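Local structure of fructokinase (Xylella fastidiosa Temecula1, 3LJS) at residues B[220-226]-B[238-242]; B[13-19]-B[90-96]; B[44-49]-B[316-322]. The protein probably phosphorylates fructose at the expense of ATP, as a sugar kinase of the PfkB family within the ribokinase clan. All blocks are in the same frame, centred on the assembly; numbering follows the deposited sequence.

Interaction 1 of 3, residues B[220-226]-B[238-242]; sequences WQGRAQL and WYTRT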
loop_
_atom_site.group_PDB
_atom_site.type_symbol
_atom_site.label_atom_id
_atom_site.label_comp_id
_atom_site.label_asym_id
_atom_site.label_seq_id
_atom_site.Cartn_x
_atom_site.Cartn_y
_atom_site.Cartn_z
ATOM N N TRP B 220 -26.552 13.574 -25.910
ATOM C CA TRP B 220 -26.995 14.825 -26.520
ATOM C C TRP B 220 -28.088 15.513 -25.694
ATOM O O TRP B 220 -28.385 16.691 -25.908
ATOM C CB TRP B 220 -27.506 14.564 -27.940
ATOM C CG TRP B 220 -26.484 14.007 -28.912
ATOM C CD1 TRP B 220 -26.756 13.322 -30.060
ATOM C CD2 TRP B 220 -25.051 14.135 -28.854
ATOM N NE1 TRP B 220 -25.591 13.015 -30.721
ATOM C CE2 TRP B 220 -24.529 13.499 -30.005
ATOM C CE3 TRP B 220 -24.158 14.723 -27.946
ATOM C CZ2 TRP B 220 -23.153 13.436 -30.275
ATOM C CZ3 TRP B 220 -22.785 14.658 -28.216
ATOM C CH2 TRP B 220 -22.302 14.018 -29.370
ATOM N N GLN B 221 -28.681 14.776 -24.752
ATOM C CA GLN B 221 -29.725 15.332 -23.886
ATOM C C GLN B 221 -29.089 16.226 -22.827
ATOM O O GLN B 221 -29.768 17.042 -22.201
ATOM C CB GLN B 221 -30.507 14.216 -23.187
ATOM C CG GLN B 221 -31.255 13.297 -24.130
ATOM C CD GLN B 221 -32.241 14.052 -24.999
ATOM O OE1 GLN B 221 -33.211 14.630 -24.503
ATOM N NE2 GLN B 221 -31.991 14.062 -26.302
ATOM N N GLY B 222 -27.786 16.056 -22.622
ATOM C CA GLY B 222 -27.083 16.860 -21.640
ATOM C C GLY B 222 -26.261 17.975 -22.263
ATOM O O GLY B 222 -26.696 18.627 -23.216
ATOM N N ARG B 223 -25.063 18.184 -21.726
ATOM C CA ARG B 223 -24.155 19.226 -22.200
ATOM C C ARG B 223 -23.241 18.789 -23.357
ATOM O O ARG B 223 -22.722 19.628 -24.088
ATOM C CB ARG B 223 -23.251 19.694 -21.049
ATOM C CG ARG B 223 -23.954 20.244 -19.811
ATOM C CD ARG B 223 -24.120 21.753 -19.910
ATOM N NE ARG B 223 -22.889 22.395 -20.362
ATOM C CZ ARG B 223 -22.837 23.609 -20.898
ATOM N NH1 ARG B 223 -23.948 24.322 -21.042
ATOM N NH2 ARG B 223 -21.681 24.098 -21.327
ATOM N N ALA B 224 -23.041 17.482 -23.513
ATOM C CA ALA B 224 -22.142 16.938 -24.532
ATOM C C ALA B 224 -22.278 17.482 -25.956
ATOM O O ALA B 224 -23.360 17.493 -26.532
ATOM C CB ALA B 224 -22.258 15.413 -24.558
ATOM N N GLN B 225 -21.154 17.905 -26.525
ATOM C CA GLN B 225 -21.132 18.428 -27.890
ATOM C C GLN B 225 -20.181 17.595 -28.746
ATOM O O GLN B 225 -20.276 17.586 -29.972
ATOM C CB GLN B 225 -20.682 19.894 -27.892
ATOM C CG GLN B 225 -21.668 20.873 -27.253
ATOM C CD GLN B 225 -22.973 21.005 -28.032
ATOM O OE1 GLN B 225 -23.021 20.757 -29.240
ATOM N NE2 GLN B 225 -24.031 21.417 -27.345
ATOM N N LEU B 226 -19.260 16.891 -28.094
ATOM C CA LEU B 226 -18.290 16.060 -28.806
ATOM C C LEU B 226 -18.049 14.754 -28.063
ATOM O O LEU B 226 -17.796 14.762 -26.859
ATOM C CB LEU B 226 -16.959 16.798 -28.946
ATOM C CG LEU B 226 -15.801 15.987 -29.543
ATOM C CD1 LEU B 226 -16.062 15.696 -31.019
ATOM C CD2 LEU B 226 -14.504 16.773 -29.385
ATOM N N TRP B 238 -15.251 9.778 -33.772
ATOM C CA TRP B 238 -15.737 10.989 -33.125
ATOM C C TRP B 238 -17.168 11.247 -33.577
ATOM O O TRP B 238 -17.551 10.878 -34.687
ATOM C CB TRP B 238 -14.852 12.196 -33.459
ATOM C CG TRP B 238 -14.795 12.561 -34.919
ATOM C CD1 TRP B 238 -13.829 12.207 -35.816
ATOM C CD2 TRP B 238 -15.731 13.371 -35.636
ATOM N NE1 TRP B 238 -14.102 12.752 -37.049
ATOM C CE2 TRP B 238 -15.267 13.470 -36.967
ATOM C CE3 TRP B 238 -16.920 14.024 -35.285
ATOM C CZ2 TRP B 238 -15.952 14.198 -37.949
ATOM C CZ3 TRP B 238 -17.601 14.751 -36.263
ATOM C CH2 TRP B 238 -17.113 14.828 -37.578
ATOM N N TYR B 239 -17.955 11.864 -32.701
ATOM C CA TYR B 239 -19.352 12.179 -32.981
ATOM C C TYR B 239 -19.693 13.556 -32.423
ATOM O O TYR B 239 -19.208 13.934 -31.355
ATOM C CB TYR B 239 -20.282 11.178 -32.292
ATOM C CG TYR B 239 -20.049 9.729 -32.636
ATOM C CD1 TYR B 239 -20.745 9.117 -33.680
ATOM C CD2 TYR B 239 -19.137 8.963 -31.911
ATOM C CE1 TYR B 239 -20.536 7.771 -33.990
ATOM C CE2 TYR B 239 -18.920 7.623 -32.213
ATOM C CZ TYR B 239 -19.620 7.035 -33.251
ATOM O OH TYR B 239 -19.393 5.715 -33.548
ATOM N N THR B 240 -20.523 14.295 -33.150
ATOM C CA THR B 240 -21.000 15.601 -32.702
ATOM C C THR B 240 -22.496 15.510 -32.942
ATOM O O THR B 240 -22.974 14.502 -33.465
ATOM C CB THR B 240 -20.439 16.776 -33.536
ATOM O OG1 THR B 240 -20.875 16.650 -34.896
ATOM C CG2 THR B 240 -18.923 16.796 -33.479
ATOM N N ARG B 241 -23.247 16.540 -32.576
ATOM C CA ARG B 241 -24.687 16.481 -32.794
ATOM C C ARG B 241 -25.065 16.612 -34.267
ATOM O O ARG B 241 -26.222 16.418 -34.624
ATOM C CB ARG B 241 -25.397 17.563 -31.973
ATOM C CG ARG B 241 -25.154 17.416 -30.484
ATOM C CD ARG B 241 -25.908 18.442 -29.656
ATOM N NE ARG B 241 -25.549 18.305 -28.249
ATOM C CZ ARG B 241 -26.276 18.757 -27.233
ATOM N NH1 ARG B 241 -27.425 19.386 -27.462
ATOM N NH2 ARG B 241 -25.852 18.579 -25.985
ATOM N N THR B 242 -24.092 16.915 -35.122
ATOM C CA THR B 242 -24.369 17.084 -36.548
ATOM C C THR B 242 -23.684 16.088 -37.480
ATOM O O THR B 242 -24.058 15.979 -38.648
ATOM C CB THR B 242 -23.996 18.510 -37.016
ATOM O OG1 THR B 242 -22.630 18.786 -36.682
ATOM C CG2 THR B 242 -24.897 19.545 -36.354
HETATM O O HOH W 1 -29.041 19.477 -24.744
HETATM O O HOH W 2 -21.993 18.947 -31.251
#
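Arg241 reaches Gly222 and Ala224 because its chain runs straight from CG to NE (chi3 -176°), which carries the guanidinium from just after Thr240 into the loop 220-226. Trp220 has chi1 -62°, with CG beside its own backbone N, and this lays the indole under that chain: Arg241 CG sits over one face, offset toward the rim, 3.9 Å from the centroid of the six-membered ring, a CH-pi contact.

Beyond the ring the guanidinium grips the loop backbone. Arg241 NE and NH2 both donate side-on to Ala224 O, at 2.9 and 2.8 Å, and NH2 also donates to Gly222 O at 2.9 Å; all three bonds are bent, but their acceptors lie in the guanidinium plane. Gln225 NE2 stands over one face of the group, 3.5 Å from Arg241 CZ, its amide turned 18° from the guanidinium plane. Arginine suits this place, since its long chain offers methylenes to the indole and several N-H groups to carbonyls. One water joins Gly222 O to Arg241 NH1, and another ties Gln225 O and OE1 to Arg241 N. Thr240 OG1 accepts from Thr242 N in an ST turn and also bonds Ala243 N.

The contact thus fastens the helix-to-strand loop between helix 212-220 and strand 226-230 to the adjoining antiparallel strand, near one margin of the large sheet of the ribokinase-like alpha/beta fold.

Interaction 2 of 3, residues B[13-19]-B[90-96]; sequences ALIDMLA and TALAFVA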
loop_
_atom_site.group_PDB
_atom_site.type_symbol
_atom_site.label_atom_id
_atom_site.label_comp_id
_atom_site.label_asym_id
_atom_site.label_seq_id
_atom_site.Cartn_x
_atom_site.Cartn_y
_atom_site.Cartn_z
ATOM N N ALA B 13 -3.959 11.337 -8.245
ATOM C CA ALA B 13 -2.571 11.233 -8.638
ATOM C C ALA B 13 -2.164 10.138 -7.653
ATOM O O ALA B 13 -2.460 10.235 -6.460
ATOM C CB ALA B 13 -1.819 12.531 -8.345
ATOM N N LEU B 14 -1.535 9.081 -8.140
ATOM C CA LEU B 14 -1.136 7.993 -7.258
ATOM C C LEU B 14 0.138 7.350 -7.757
ATOM O O LEU B 14 0.675 7.751 -8.790
ATOM C CB LEU B 14 -2.254 6.947 -7.174
ATOM C CG LEU B 14 -2.898 6.497 -8.492
ATOM C CD1 LEU B 14 -1.913 5.697 -9.333
ATOM C CD2 LEU B 14 -4.123 5.646 -8.173
ATOM N N ILE B 15 0.617 6.349 -7.023
ATOM C CA ILE B 15 1.839 5.647 -7.391
ATOM C C ILE B 15 1.542 4.311 -8.050
ATOM O O ILE B 15 0.800 3.492 -7.503
ATOM C CB ILE B 15 2.726 5.373 -6.151
ATOM C CG1 ILE B 15 3.115 6.691 -5.478
ATOM C CG2 ILE B 15 3.962 4.588 -6.553
ATOM C CD1 ILE B 15 3.934 7.614 -6.347
ATOM N N ASP B 16 2.099 4.103 -9.240
ATOM C CA ASP B 16 1.942 2.829 -9.926
ATOM C C ASP B 16 3.197 2.061 -9.523
ATOM O O ASP B 16 4.312 2.512 -9.800
ATOM C CB ASP B 16 1.932 2.990 -11.455
ATOM C CG ASP B 16 0.657 3.636 -11.982
ATOM O OD1 ASP B 16 -0.439 3.294 -11.498
ATOM O OD2 ASP B 16 0.754 4.474 -12.902
HETATM N N MSE B 17 3.020 0.926 -8.849
HETATM C CA MSE B 17 4.147 0.098 -8.424
HETATM C C MSE B 17 4.252 -1.075 -9.394
HETATM O O MSE B 17 3.462 -2.018 -9.332
HETATM C CB MSE B 17 3.930 -0.409 -6.996
HETATM C CG MSE B 17 4.071 0.659 -5.929
HETATM SE SE MSE B 17 5.904 1.241 -5.679
HETATM C CE MSE B 17 6.432 -0.058 -4.365
ATOM N N LEU B 18 5.237 -0.997 -10.285
ATOM C CA LEU B 18 5.454 -1.998 -11.322
ATOM C C LEU B 18 6.271 -3.205 -10.885
ATOM O O LEU B 18 7.479 -3.110 -10.682
ATOM C CB LEU B 18 6.127 -1.333 -12.529
ATOM C CG LEU B 18 5.275 -0.468 -13.469
ATOM C CD1 LEU B 18 4.277 0.369 -12.702
ATOM C CD2 LEU B 18 6.197 0.412 -14.303
ATOM N N ALA B 19 5.606 -4.347 -10.757
ATOM C CA ALA B 19 6.276 -5.575 -10.347
ATOM C C ALA B 19 7.210 -6.042 -11.453
ATOM O O ALA B 19 6.792 -6.187 -12.602
ATOM C CB ALA B 19 5.246 -6.662 -10.045
ATOM N N THR B 90 -1.113 7.979 0.276
ATOM C CA THR B 90 -1.219 8.147 -1.162
ATOM C C THR B 90 -1.601 6.770 -1.695
ATOM O O THR B 90 -1.019 5.759 -1.298
ATOM C CB THR B 90 0.135 8.554 -1.765
ATOM O OG1 THR B 90 0.549 9.803 -1.197
ATOM C CG2 THR B 90 0.033 8.680 -3.275
ATOM N N ALA B 91 -2.587 6.724 -2.580
ATOM C CA ALA B 91 -3.026 5.459 -3.147
ATOM C C ALA B 91 -1.905 4.777 -3.923
ATOM O O ALA B 91 -1.044 5.439 -4.517
ATOM C CB ALA B 91 -4.222 5.687 -4.067
ATOM N N LEU B 92 -1.934 3.448 -3.924
ATOM C CA LEU B 92 -0.945 2.653 -4.637
ATOM C C LEU B 92 -1.666 1.708 -5.582
ATOM O O LEU B 92 -2.709 1.144 -5.242
ATOM C CB LEU B 92 -0.097 1.822 -3.663
ATOM C CG LEU B 92 0.692 2.532 -2.567
ATOM C CD1 LEU B 92 1.376 1.475 -1.689
ATOM C CD2 LEU B 92 1.721 3.477 -3.178
ATOM N N ALA B 93 -1.107 1.545 -6.773
ATOM C CA ALA B 93 -1.669 0.649 -7.769
ATOM C C ALA B 93 -0.558 -0.314 -8.162
ATOM O O ALA B 93 0.361 0.050 -8.897
ATOM C CB ALA B 93 -2.142 1.439 -8.989
ATOM N N PHE B 94 -0.625 -1.536 -7.646
ATOM C CA PHE B 94 0.381 -2.540 -7.956
ATOM C C PHE B 94 0.029 -3.225 -9.269
ATOM O O PHE B 94 -1.098 -3.682 -9.460
ATOM C CB PHE B 94 0.470 -3.563 -6.820
ATOM C CG PHE B 94 1.239 -3.074 -5.628
ATOM C CD1 PHE B 94 2.622 -3.198 -5.582
ATOM C CD2 PHE B 94 0.586 -2.455 -4.566
ATOM C CE1 PHE B 94 3.351 -2.715 -4.502
ATOM C CE2 PHE B 94 1.299 -1.965 -3.480
ATOM C CZ PHE B 94 2.692 -2.094 -3.447
ATOM N N VAL B 95 0.997 -3.276 -10.180
ATOM C CA VAL B 95 0.790 -3.896 -11.481
ATOM C C VAL B 95 1.740 -5.081 -11.646
ATOM O O VAL B 95 2.955 -4.947 -11.466
ATOM C CB VAL B 95 1.049 -2.885 -12.628
ATOM C CG1 VAL B 95 0.738 -3.528 -13.969
ATOM C CG2 VAL B 95 0.201 -1.637 -12.428
ATOM N N ALA B 96 1.185 -6.240 -11.982
ATOM C CA ALA B 96 1.993 -7.438 -12.167
ATOM C C ALA B 96 1.320 -8.411 -13.123
ATOM O O ALA B 96 0.547 -8.010 -13.994
ATOM C CB ALA B 96 2.232 -8.114 -10.825
#
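Strands 14-19 and 92-96 are the parallel central pair of the four-stranded lid sheet that PfkB kinases pack beside their large alpha/beta domain. Met17, a selenomethionine, and Phe94 are paired on one face. Met17 CB approaches Phe94 CD1 to 3.4 Å, and Met17 CG lies over the ring face, 4.1 Å from the Phe94 centroid and 26° off its normal, a CH-pi contact. Chi1 (-72°) sets CG there; bends at chi2 and chi3 turn SE away and return CE to the rim at CE1. On the same face Leu92 CD2 meets Ile15 CB at 3.7 Å.

The ladder between them alternates: Ile15 N to Ala91 O, Ala93 N to Ile15 O (2.8 Å), Met17 N to Ala93 O, Val95 N to Met17 O, and Ala19 N to Val95 O (2.8 Å). Small Ala93 lies on the other face beside Asp16, while Ala19 CB and Ala96 CB are pressed to 3.4 Å, tighter than usual.

Met17 also packs on Met17 of the second subunit, and Phe94 meets Phe64 of that subunit edge-to-face. The five backbone bonds and those to strands 30-36 and 103-108 pair peptides within the sheet, leaving the Met17-Phe94 face apolar, suited to burial between two lids.

Interaction 3 of 3, residues B[44-49]-B[316-322]; sequences VAVARL and MPMLSEV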
loop_
_atom_site.group_PDB
_atom_site.type_symbol
_atom_site.label_atom_id
_atom_site.label_comp_id
_atom_site.label_asym_id
_atom_site.label_seq_id
_atom_site.Cartn_x
_atom_site.Cartn_y
_atom_site.Cartn_z
ATOM N N VAL B 44 0.553 16.034 -17.040
ATOM C CA VAL B 44 1.955 15.969 -17.428
ATOM C C VAL B 44 2.116 15.993 -18.941
ATOM O O VAL B 44 3.073 16.571 -19.462
ATOM C CB VAL B 44 2.639 14.711 -16.849
ATOM C CG1 VAL B 44 4.070 14.619 -17.352
ATOM C CG2 VAL B 44 2.632 14.777 -15.325
ATOM N N ALA B 45 1.183 15.369 -19.652
ATOM C CA ALA B 45 1.256 15.360 -21.111
ATOM C C ALA B 45 1.080 16.784 -21.637
ATOM O O ALA B 45 1.770 17.195 -22.568
ATOM C CB ALA B 45 0.174 14.447 -21.689
ATOM N N VAL B 46 0.150 17.527 -21.044
ATOM C CA VAL B 46 -0.106 18.906 -21.458
ATOM C C VAL B 46 1.108 19.793 -21.162
ATOM O O VAL B 46 1.499 20.613 -21.989
ATOM C CB VAL B 46 -1.344 19.504 -20.725
ATOM C CG1 VAL B 46 -1.491 20.993 -21.060
ATOM C CG2 VAL B 46 -2.607 18.758 -21.132
ATOM N N ALA B 47 1.701 19.620 -19.985
ATOM C CA ALA B 47 2.858 20.418 -19.587
ATOM C C ALA B 47 4.065 20.165 -20.490
ATOM O O ALA B 47 4.826 21.078 -20.795
ATOM C CB ALA B 47 3.222 20.118 -18.142
ATOM N N ARG B 48 4.234 18.922 -20.918
ATOM C CA ARG B 48 5.353 18.570 -21.778
ATOM C C ARG B 48 5.238 19.293 -23.129
ATOM O O ARG B 48 6.248 19.641 -23.746
ATOM C CB ARG B 48 5.382 17.054 -21.979
ATOM C CG ARG B 48 6.606 16.518 -22.699
ATOM C CD ARG B 48 7.881 16.735 -21.900
ATOM N NE ARG B 48 8.996 15.995 -22.489
ATOM C CZ ARG B 48 10.270 16.355 -22.383
ATOM N NH1 ARG B 48 10.597 17.450 -21.710
ATOM N NH2 ARG B 48 11.218 15.620 -22.948
ATOM N N LEU B 49 4.005 19.526 -23.575
ATOM C CA LEU B 49 3.759 20.210 -24.841
ATOM C C LEU B 49 3.891 21.728 -24.704
ATOM O O LEU B 49 3.911 22.445 -25.704
ATOM C CB LEU B 49 2.359 19.868 -25.358
ATOM C CG LEU B 49 2.098 18.393 -25.674
ATOM C CD1 LEU B 49 0.604 18.178 -25.914
ATOM C CD2 LEU B 49 2.901 17.982 -26.899
HETATM N N MSE B 316 6.616 11.563 -22.033
HETATM C CA MSE B 316 5.623 12.288 -22.821
HETATM C C MSE B 316 6.403 13.055 -23.886
HETATM O O MSE B 316 7.523 13.504 -23.640
HETATM C CB MSE B 316 4.836 13.258 -21.934
HETATM C CG MSE B 316 4.060 12.569 -20.819
HETATM SE SE MSE B 316 2.737 11.337 -21.513
HETATM C CE MSE B 316 1.556 11.271 -19.964
ATOM N N PRO B 317 5.824 13.217 -25.083
ATOM C CA PRO B 317 6.527 13.935 -26.149
ATOM C C PRO B 317 6.399 15.458 -26.090
ATOM O O PRO B 317 5.412 15.994 -25.582
ATOM C CB PRO B 317 5.888 13.363 -27.404
ATOM C CG PRO B 317 4.442 13.245 -26.978
ATOM C CD PRO B 317 4.559 12.640 -25.578
HETATM N N MSE B 318 7.411 16.145 -26.609
HETATM C CA MSE B 318 7.403 17.598 -26.664
HETATM C C MSE B 318 6.696 18.000 -27.958
HETATM O O MSE B 318 6.518 17.177 -28.859
HETATM C CB MSE B 318 8.830 18.149 -26.663
HETATM C CG MSE B 318 9.624 17.825 -25.410
HETATM SE SE MSE B 318 11.401 18.613 -25.484
HETATM C CE MSE B 318 12.175 17.436 -26.811
ATOM N N LEU B 319 6.295 19.263 -28.049
ATOM C CA LEU B 319 5.592 19.745 -29.232
ATOM C C LEU B 319 6.366 19.467 -30.524
ATOM O O LEU B 319 5.808 18.955 -31.494
ATOM C CB LEU B 319 5.307 21.243 -29.104
ATOM C CG LEU B 319 4.590 21.890 -30.293
ATOM C CD1 LEU B 319 3.263 21.183 -30.543
ATOM C CD2 LEU B 319 4.364 23.369 -30.009
ATOM N N SER B 320 7.658 19.783 -30.524
ATOM C CA SER B 320 8.491 19.573 -31.705
ATOM C C SER B 320 8.454 18.125 -32.202
ATOM O O SER B 320 8.390 17.880 -33.407
ATOM C CB SER B 320 9.937 19.975 -31.403
ATOM O OG SER B 320 10.435 19.254 -30.286
ATOM N N GLU B 321 8.498 17.176 -31.273
ATOM C CA GLU B 321 8.476 15.759 -31.618
ATOM C C GLU B 321 7.132 15.322 -32.194
ATOM O O GLU B 321 7.081 14.504 -33.114
ATOM C CB GLU B 321 8.808 14.925 -30.382
ATOM C CG GLU B 321 10.163 15.266 -29.801
ATOM C CD GLU B 321 10.478 14.476 -28.552
ATOM O OE1 GLU B 321 9.651 14.489 -27.618
ATOM O OE2 GLU B 321 11.557 13.849 -28.502
ATOM N N VAL B 322 6.046 15.858 -31.647
ATOM C CA VAL B 322 4.718 15.524 -32.147
ATOM C C VAL B 322 4.539 16.100 -33.555
ATOM O O VAL B 322 4.082 15.409 -34.466
ATOM C CB VAL B 322 3.614 16.096 -31.236
ATOM C CG1 VAL B 322 2.240 15.824 -31.853
ATOM C CG2 VAL B 322 3.716 15.478 -29.851
HETATM O O HOH W 3 3.003 15.359 -24.233
HETATM O O HOH W 4 7.080 21.148 -25.962
HETATM O O HOH W 5 10.139 13.432 -24.832
#
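Residues 44-49 of helix 38-49 draw close to the chain that leads into helix 319-328, with alpha carbons 5.6 Å apart at Ala45 and Met316 and 4.8 Å at Leu49 and Leu319. The contact thereby joins the C-terminal helix to an early helix of the ribokinase-like alpha/beta fold.

Arg48 provides the polar link. Its CG is anti to the backbone N (chi1 -172°) and the chain then bends at chi2, bringing the guanidinium across residues 316-318. Arg48 NE donates to Met316 O at 3.1 Å; the oxygen lies in the guanidinium plane, while the nitrogen stands above the carbonyl plane. Met318 CG rests over the centre of one guanidinium face, 3.4 Å from Arg48 CZ; this unbranched selenomethionine chain crosses the face obliquely, with SE also above it.

Met316 carries the apolar side. Its CG, beside the backbone N, lies 4.0 Å from Val44 CG1, and the bend at chi2 turns SE and CE to Ala45, CE 3.9 Å from Ala45 CB, alanine letting the selenomethionine come close. Leu49 CD2 reaches Val322 CG2, 4.0 Å away, in a patch to which Tyr270 of helix 262-275 and Phe298 of helix 289-305 add their rings.

Helix 319-328 is held at its start from within: Met318, the N-cap residue, donates its backbone N to Glu321 OE1. Waters complete the seam, one between Ala45 O and Pro317 O and another between Arg48 O and Leu319 N. A third accepts from Arg48 NH2 and donates to both Met316 O and Glu321 OE1, the latter at 3.0 Å.

Overall arrangement
Interaction 2 is the buried one, a parallel strand pair in the small lid sheet that also faces the second subunit. Interactions 1 and 3 are partly buried and belong to the large domain, one near the margin of its main sheet, the other between helix 38-49 and the lead-in to helix 319-328; in each an arginine binds backbone carbonyl oxygens, two in interaction 1, one in interaction 3, with waters bridging further polar atoms. Helix 289-305 is a shared neighbour, touched by 238-242 and by 316-322. The centres of interactions 1 and 2 lie 35 Å apart. Along the sequence interaction 1 is nested within the loop closed by interaction 3, whereas interactions 2 and 3 interleave.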